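ATP-dependent DNA ligase (Mycobacterium tuberculosis, PDB 6NHX) seals breaks in double-stranded DNA with the energy of ATP and, together with Ku, repairs double-strand breaks by non-homologous end joining. Local coordinates at residues 273-278 against 291-296; 190-195 against 213-218. The protein carries 1 engineered substitution. All coordinates share one frame; numbering follows the deposited sequence.

Contact 1. Residues 273-278 against 291-296. With ATP (adenosine-5'-triphosphate), chain B.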
loop_
_atom_site.group_PDB
_atom_site.type_symbol
_atom_site.label_atom_id
_atom_site.label_comp_id
_atom_site.label_asym_id
_atom_site.label_seq_id
_atom_site.Cartn_x
_atom_site.Cartn_y
_atom_site.Cartn_z
ATOM N N VAL A 273 8.787 12.722 -1.634
ATOM C CA VAL A 273 9.256 11.480 -1.034
ATOM C C VAL A 273 8.688 10.307 -1.821
ATOM O O VAL A 273 7.524 10.320 -2.251
ATOM C CB VAL A 273 8.844 11.414 0.450
ATOM C CG1 VAL A 273 9.304 10.120 1.101
ATOM C CG2 VAL A 273 9.375 12.620 1.198
ATOM N N ALA A 274 9.503 9.289 -2.017
ATOM C CA ALA A 274 9.085 8.023 -2.587
ATOM C C ALA A 274 9.609 6.898 -1.713
ATOM O O ALA A 274 10.496 7.088 -0.881
ATOM C CB ALA A 274 9.644 7.848 -3.995
ATOM N N GLU A 275 9.052 5.710 -1.899
ATOM C CA GLU A 275 9.537 4.517 -1.231
ATOM C C GLU A 275 10.092 3.567 -2.272
ATOM O O GLU A 275 9.466 3.353 -3.318
ATOM C CB GLU A 275 8.415 3.827 -0.459
ATOM C CG GLU A 275 8.539 3.976 1.035
ATOM C CD GLU A 275 7.382 3.343 1.766
ATOM O OE1 GLU A 275 7.461 3.218 3.005
ATOM O OE2 GLU A 275 6.395 2.971 1.101
ATOM N N VAL A 276 11.269 3.019 -1.995
ATOM C CA VAL A 276 11.849 2.010 -2.863
ATOM C C VAL A 276 12.223 0.787 -2.039
ATOM O O VAL A 276 12.506 0.874 -0.839
ATOM C CB VAL A 276 13.057 2.561 -3.646
ATOM C CG1 VAL A 276 12.632 3.772 -4.491
ATOM C CG2 VAL A 276 14.155 2.940 -2.705
ATOM N N ARG A 277 12.201 -0.365 -2.690
ATOM C CA ARG A 277 12.727 -1.592 -2.122
ATOM C C ARG A 277 14.186 -1.722 -2.522
ATOM O O ARG A 277 14.616 -1.181 -3.536
ATOM C CB ARG A 277 11.968 -2.787 -2.682
ATOM C CG ARG A 277 10.449 -2.696 -2.535
ATOM C CD ARG A 277 9.787 -3.894 -3.174
ATOM N NE ARG A 277 8.359 -3.686 -3.385
ATOM C CZ ARG A 277 7.849 -3.133 -4.474
ATOM N NH1 ARG A 277 8.643 -2.727 -5.462
ATOM N NH2 ARG A 277 6.539 -2.988 -4.572
ATOM N N TYR A 278 14.952 -2.445 -1.712
ATOM C CA TYR A 278 16.365 -2.624 -2.010
ATOM C C TYR A 278 16.842 -3.862 -1.276
ATOM O O TYR A 278 16.228 -4.306 -0.300
ATOM C CB TYR A 278 17.191 -1.388 -1.602
ATOM C CG TYR A 278 17.315 -1.227 -0.106
ATOM C CD1 TYR A 278 18.450 -1.661 0.570
ATOM C CD2 TYR A 278 16.289 -0.655 0.639
ATOM C CE1 TYR A 278 18.555 -1.531 1.929
ATOM C CE2 TYR A 278 16.386 -0.520 2.007
ATOM C CZ TYR A 278 17.522 -0.961 2.648
ATOM O OH TYR A 278 17.615 -0.828 4.011
ATOM N N SER A 291 13.866 -1.137 -6.420
ATOM C CA SER A 291 12.649 -1.151 -7.211
ATOM C C SER A 291 11.689 -0.120 -6.643
ATOM O O SER A 291 11.700 0.175 -5.446
ATOM C CB SER A 291 11.989 -2.537 -7.271
ATOM O OG SER A 291 11.581 -2.978 -5.989
ATOM N N TRP A 292 10.851 0.401 -7.522
ATOM C CA TRP A 292 9.937 1.492 -7.221
ATOM C C TRP A 292 8.704 0.950 -6.511
ATOM O O TRP A 292 7.991 0.100 -7.056
ATOM C CB TRP A 292 9.534 2.088 -8.567
ATOM C CG TRP A 292 8.503 3.163 -8.539
ATOM C CD1 TRP A 292 7.230 3.094 -9.032
ATOM C CD2 TRP A 292 8.675 4.495 -8.059
ATOM N NE1 TRP A 292 6.589 4.294 -8.856
ATOM C CE2 TRP A 292 7.455 5.173 -8.260
ATOM C CE3 TRP A 292 9.733 5.176 -7.457
ATOM C CZ2 TRP A 292 7.268 6.500 -7.887
ATOM C CZ3 TRP A 292 9.544 6.496 -7.084
ATOM C CH2 TRP A 292 8.320 7.143 -7.301
ATOM N N ARG A 293 8.440 1.426 -5.295
ATOM C CA ARG A 293 7.131 1.136 -4.719
ATOM C C ARG A 293 6.109 2.204 -5.089
ATOM O O ARG A 293 5.040 1.876 -5.613
ATOM C CB ARG A 293 7.216 0.911 -3.206
ATOM C CG ARG A 293 6.026 0.136 -2.659
ATOM C CD ARG A 293 5.897 0.311 -1.160
ATOM N NE ARG A 293 4.896 -0.592 -0.599
ATOM C CZ ARG A 293 4.523 -0.588 0.675
ATOM N NH1 ARG A 293 5.062 0.280 1.527
ATOM N NH2 ARG A 293 3.615 -1.456 1.101
ATOM N N GLY A 294 6.419 3.470 -4.853
ATOM C CA GLY A 294 5.560 4.557 -5.277
ATOM C C GLY A 294 5.881 5.836 -4.531
ATOM O O GLY A 294 6.776 5.885 -3.692
ATOM N N LEU A 295 5.140 6.885 -4.878
ATOM C CA LEU A 295 5.238 8.150 -4.158
ATOM C C LEU A 295 4.592 8.029 -2.784
ATOM O O LEU A 295 3.647 7.261 -2.582
ATOM C CB LEU A 295 4.560 9.269 -4.946
ATOM C CG LEU A 295 5.174 9.629 -6.303
ATOM C CD1 LEU A 295 4.394 10.758 -6.947
ATOM C CD2 LEU A 295 6.612 10.058 -6.094
ATOM N N ARG A 296 5.123 8.791 -1.820
ATOM C CA ARG A 296 4.561 8.878 -0.474
ATOM C C ARG A 296 4.176 10.337 -0.236
ATOM O O ARG A 296 4.930 11.094 0.399
ATOM C CB ARG A 296 5.531 8.363 0.591
ATOM C CG ARG A 296 5.885 6.866 0.511
ATOM C CD ARG A 296 4.681 5.990 0.175
ATOM N NE ARG A 296 3.620 6.063 1.175
ATOM C CZ ARG A 296 3.405 5.144 2.112
ATOM N NH1 ARG A 296 4.186 4.072 2.189
ATOM N NH2 ARG A 296 2.409 5.295 2.975
HETATM P PG ATP B . 0.736 2.377 7.649
HETATM O O1G ATP B . 0.811 1.105 8.468
HETATM O O2G ATP B . 0.768 3.664 8.452
HETATM O O3G ATP B . -0.392 2.345 6.634
HETATM P PB ATP B . 2.417 2.129 5.265
HETATM O O1B ATP B . 3.872 2.404 4.983
HETATM O O2B ATP B . 1.330 2.709 4.387
HETATM O O3B ATP B . 2.127 2.461 6.816
HETATM P PA ATP B . 3.168 -0.668 5.120
HETATM O O1A ATP B . 4.252 -0.556 6.148
HETATM O O2A ATP B . 3.408 -0.779 3.637
HETATM O O3A ATP B . 2.167 0.554 5.349
HETATM O "O5'" ATP B . 2.095 -1.774 5.618
HETATM C "C5'" ATP B . 1.108 -2.279 4.722
HETATM C "C4'" ATP B . -0.102 -1.343 4.643
HETATM O "O4'" ATP B . -1.116 -2.030 3.909
HETATM C "C3'" ATP B . -0.701 -1.002 5.992
HETATM O "O3'" ATP B . -1.417 0.224 5.875
HETATM C "C2'" ATP B . -1.693 -2.118 6.157
HETATM O "O2'" ATP B . -2.736 -1.795 7.087
HETATM C "C1'" ATP B . -2.240 -2.294 4.745
HETATM N N9 ATP B . -2.612 -3.695 4.459
HETATM C C8 ATP B . -2.298 -4.396 3.341
HETATM N N7 ATP B . -2.830 -5.648 3.387
HETATM C C5 ATP B . -3.508 -5.729 4.548
HETATM C C6 ATP B . -4.274 -6.767 5.223
HETATM N N6 ATP B . -4.405 -7.979 4.671
HETATM N N1 ATP B . -4.814 -6.471 6.414
HETATM C C2 ATP B . -4.682 -5.271 6.993
HETATM N N3 ATP B . -3.978 -4.272 6.439
HETATM C C4 ATP B . -3.367 -4.458 5.247
HETATM O O HOH W 1 6.149 13.547 -0.558
HETATM O O HOH W 2 6.203 1.338 4.346
#

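Contact 2. Residues 190-195 against 213-218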
loop_
_atom_site.group_PDB
_atom_site.type_symbol
_atom_site.label_atom_id
_atom_site.label_comp_id
_atom_site.label_asym_id
_atom_site.label_seq_id
_atom_site.Cartn_x
_atom_site.Cartn_y
_atom_site.Cartn_z
ATOM N N ASN A 190 13.475 -5.154 2.296
ATOM C CA ASN A 190 13.838 -3.895 2.923
ATOM C C ASN A 190 13.293 -2.754 2.076
ATOM O O ASN A 190 13.346 -2.802 0.843
ATOM C CB ASN A 190 15.358 -3.752 2.953
ATOM C CG ASN A 190 16.017 -4.717 3.895
ATOM O OD1 ASN A 190 15.454 -5.082 4.927
ATOM N ND2 ASN A 190 17.228 -5.140 3.547
ATOM N N THR A 191 12.765 -1.728 2.738
ATOM C CA THR A 191 12.245 -0.541 2.071
ATOM C C THR A 191 12.920 0.700 2.642
ATOM O O THR A 191 13.316 0.735 3.812
ATOM C CB THR A 191 10.714 -0.481 2.196
ATOM O OG1 THR A 191 10.154 -1.637 1.554
ATOM C CG2 THR A 191 10.144 0.762 1.538
ATOM N N GLN A 192 13.113 1.702 1.786
ATOM C CA GLN A 192 13.769 2.941 2.182
ATOM C C GLN A 192 13.002 4.101 1.567
ATOM O O GLN A 192 12.690 4.071 0.373
ATOM C CB GLN A 192 15.221 2.951 1.685
ATOM C CG GLN A 192 15.989 4.249 1.941
ATOM C CD GLN A 192 16.144 4.557 3.413
ATOM O OE1 GLN A 192 16.627 3.718 4.186
ATOM N NE2 GLN A 192 15.736 5.765 3.820
ATOM N N GLU A 193 12.684 5.104 2.386
ATOM C CA GLU A 193 12.181 6.367 1.881
ATOM C C GLU A 193 13.327 7.164 1.275
ATOM O O GLU A 193 14.441 7.227 1.824
ATOM C CB GLU A 193 11.536 7.170 3.009
ATOM C CG GLU A 193 10.312 6.482 3.588
ATOM C CD GLU A 193 9.908 7.047 4.930
ATOM O OE1 GLU A 193 10.471 8.080 5.348
ATOM O OE2 GLU A 193 9.020 6.447 5.569
ATOM N N VAL A 194 13.045 7.787 0.132
ATOM C CA VAL A 194 14.027 8.601 -0.575
ATOM C C VAL A 194 13.344 9.868 -1.062
ATOM O O VAL A 194 12.119 9.939 -1.155
ATOM C CB VAL A 194 14.679 7.859 -1.764
ATOM C CG1 VAL A 194 15.471 6.640 -1.293
ATOM C CG2 VAL A 194 13.619 7.463 -2.777
ATOM N N VAL A 195 14.142 10.889 -1.353
ATOM C CA VAL A 195 13.652 12.116 -1.975
ATOM C C VAL A 195 14.074 12.123 -3.438
ATOM O O VAL A 195 15.215 11.768 -3.770
ATOM C CB VAL A 195 14.167 13.360 -1.225
ATOM C CG1 VAL A 195 13.767 14.656 -1.941
ATOM C CG2 VAL A 195 13.660 13.346 0.205
ATOM N N MET A 213 17.473 9.299 -6.982
ATOM C CA MET A 213 17.058 9.308 -5.587
ATOM C C MET A 213 18.141 9.890 -4.700
ATOM O O MET A 213 19.334 9.743 -4.981
ATOM C CB MET A 213 16.848 7.868 -5.104
ATOM C CG MET A 213 15.863 7.030 -5.899
ATOM S SD MET A 213 15.922 5.327 -5.285
ATOM C CE MET A 213 17.593 4.858 -5.709
ATOM N N GLY A 214 17.722 10.485 -3.584
ATOM C CA GLY A 214 18.685 10.930 -2.593
ATOM C C GLY A 214 18.159 10.880 -1.169
ATOM O O GLY A 214 16.939 10.844 -0.934
ATOM N N ILE A 215 19.093 10.889 -0.235
ATOM C CA ILE A 215 18.792 11.010 1.194
ATOM C C ILE A 215 19.226 12.409 1.625
ATOM O O ILE A 215 20.382 12.777 1.401
ATOM C CB ILE A 215 19.542 9.948 2.020
ATOM C CG1 ILE A 215 19.201 8.535 1.548
ATOM C CG2 ILE A 215 19.249 10.114 3.509
ATOM C CD1 ILE A 215 17.753 8.128 1.741
ATOM N N PRO A 216 18.352 13.203 2.244
ATOM C CA PRO A 216 18.762 14.558 2.648
ATOM C C PRO A 216 19.906 14.527 3.652
ATOM O O PRO A 216 19.901 13.751 4.612
ATOM C CB PRO A 216 17.487 15.143 3.270
ATOM C CG PRO A 216 16.388 14.355 2.649
ATOM C CD PRO A 216 16.928 12.964 2.510
ATOM N N GLY A 217 20.894 15.378 3.417
ATOM C CA GLY A 217 21.981 15.532 4.353
ATOM C C GLY A 217 22.408 16.976 4.441
ATOM O O GLY A 217 21.809 17.861 3.820
ATOM N N PRO A 218 23.446 17.254 5.226
ATOM C CA PRO A 218 24.062 18.581 5.152
ATOM C C PRO A 218 24.621 18.778 3.752
ATOM O O PRO A 218 25.298 17.905 3.209
ATOM C CB PRO A 218 25.175 18.518 6.206
ATOM C CG PRO A 218 24.832 17.351 7.084
ATOM C CD PRO A 218 24.111 16.379 6.205
#

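Contact 1. Residues 273-278 against 291-296
Glu275 OE2 is held by two arginines in a salt-bridge network: Arg293 NH1 lies 3.0 Å from Glu275 OE2, and Arg296 NH1 lies 2.7 Å from Glu275 OE2. The two donors come from opposite faces of the carboxylate plane, which fixes the oxygen between them. Arg293, an extended chain with CG anti to its backbone N (chi1 -159°), runs beside Glu275 in the same direction, whereas Arg296, bent at chi2 and chi3, crosses Glu275 obliquely, with its guanidinium turned 75° from the carboxylate. Both guanidiniums also bind ATP. Arg293 NH2 donates to the alpha-phosphate oxygen O2A of ATP at 2.6 Å, and Arg296 NH2 reaches the beta-phosphate oxygen O2B of ATP at 3.1 Å, an arrangement consistent with Glu275 acting as a second-shell residue that holds the two phosphate-binding arginines in place.

Arg277 NH1 donates to Ser291 OG at 3.0 Å, within the guanidinium plane, and its NE pairs with Glu163.

The strands run antiparallel, their short axes at 152°, and are joined by backbone hydrogen bonds, with Arg293 and Gly294 both facing Glu275 in a classic beta bulge; Arg293 N to Glu275 O is 2.9 Å.

The closest apolar contact is Ala274 CB on Trp292 CZ3, 3.4 Å, with Leu295 and Val276 adding looser ones. That indole continues onto Leu239 of helix 235-243 and Leu211 of strand 208-217, while strand 190-201 pairs with 273-278 along the edge not used by 291-295.

Contact 2. Residues 190-195 against 213-218
Val195 N donates to Gly214 O at 2.8 Å with an N-H...O angle of 172°. The return bond, from Gly214 N to Val195 O, is also 2.8 Å but is more bent, at 146°; these two are the hydrogen bonds that cross between the segments, and they make Val195 and Gly214 an antiparallel hydrogen-bonded pair. The Met213 CA-H group also approaches Val195 O. The Val195-Gly214 pair is the one bridge between the segments, and their axes stand at 91°: strands 190-201 and 208-217 form a hairpin, and here they part at a steep angle, as expected in a strongly coiled OB-type sheet.

Past the bridge the contact is carried by side chains. Val194 CG2, lodged between its own backbone N and carbonyl carbon, meets Met213 CG at 3.9 Å, the two side chains set aslant to each other. Val194 CG1 lies 4.1 Å from Ile215 CD1, with the side chains at about a right angle. Ile215 leaves its CA away from the other strand, yet its CD1 returns to within 3.4 Å of Glu193 O. Gln192 and Ile215 meet tip to tip, Gln192 NE2 lying 3.7 Å from Ile215 CD1. The amide is fixed by its own strand, since Gln192 NE2 donates in plane to a lone pair of Glu193 O at 2.8 Å, and by the C-terminal residues Val305 and Glu307, which bind its two ends. Val195 CG2 packs on Pro216 CG at 3.8 Å.

Around this corner, Val195 and Pro216 both touch Leu221 of strand 220-228, Met213 reaches Val227 of that strand and Val276 of strand 273-278, and the latter strand pairs by backbone bonds with 190-195.

Contacts 1 and 2 lie in one antiparallel sheet, their centres about 10 Å apart, and strand 273-278 joins them as neighbour of both 291-295 and 190-201. Two probable backbone hydrogen bonds make the seam: Val276 O to Gln192 N and Ala274 N to Val194 O, each 2.8 Å. Contact 1 faces the nucleotide, with Arg293 and Arg296 on the ATP phosphates and Arg293 also paired with Asp33, a residue that probably binds manganese. Contact 2 stands farther back; the side chain of Glu193 is about 7 Å from ATP. Glu193 OE2 makes a salt bridge to Lys299 NZ. Lys299 thus lies near the acidic groups of both contacts, though its pair with Glu275 is long and weak.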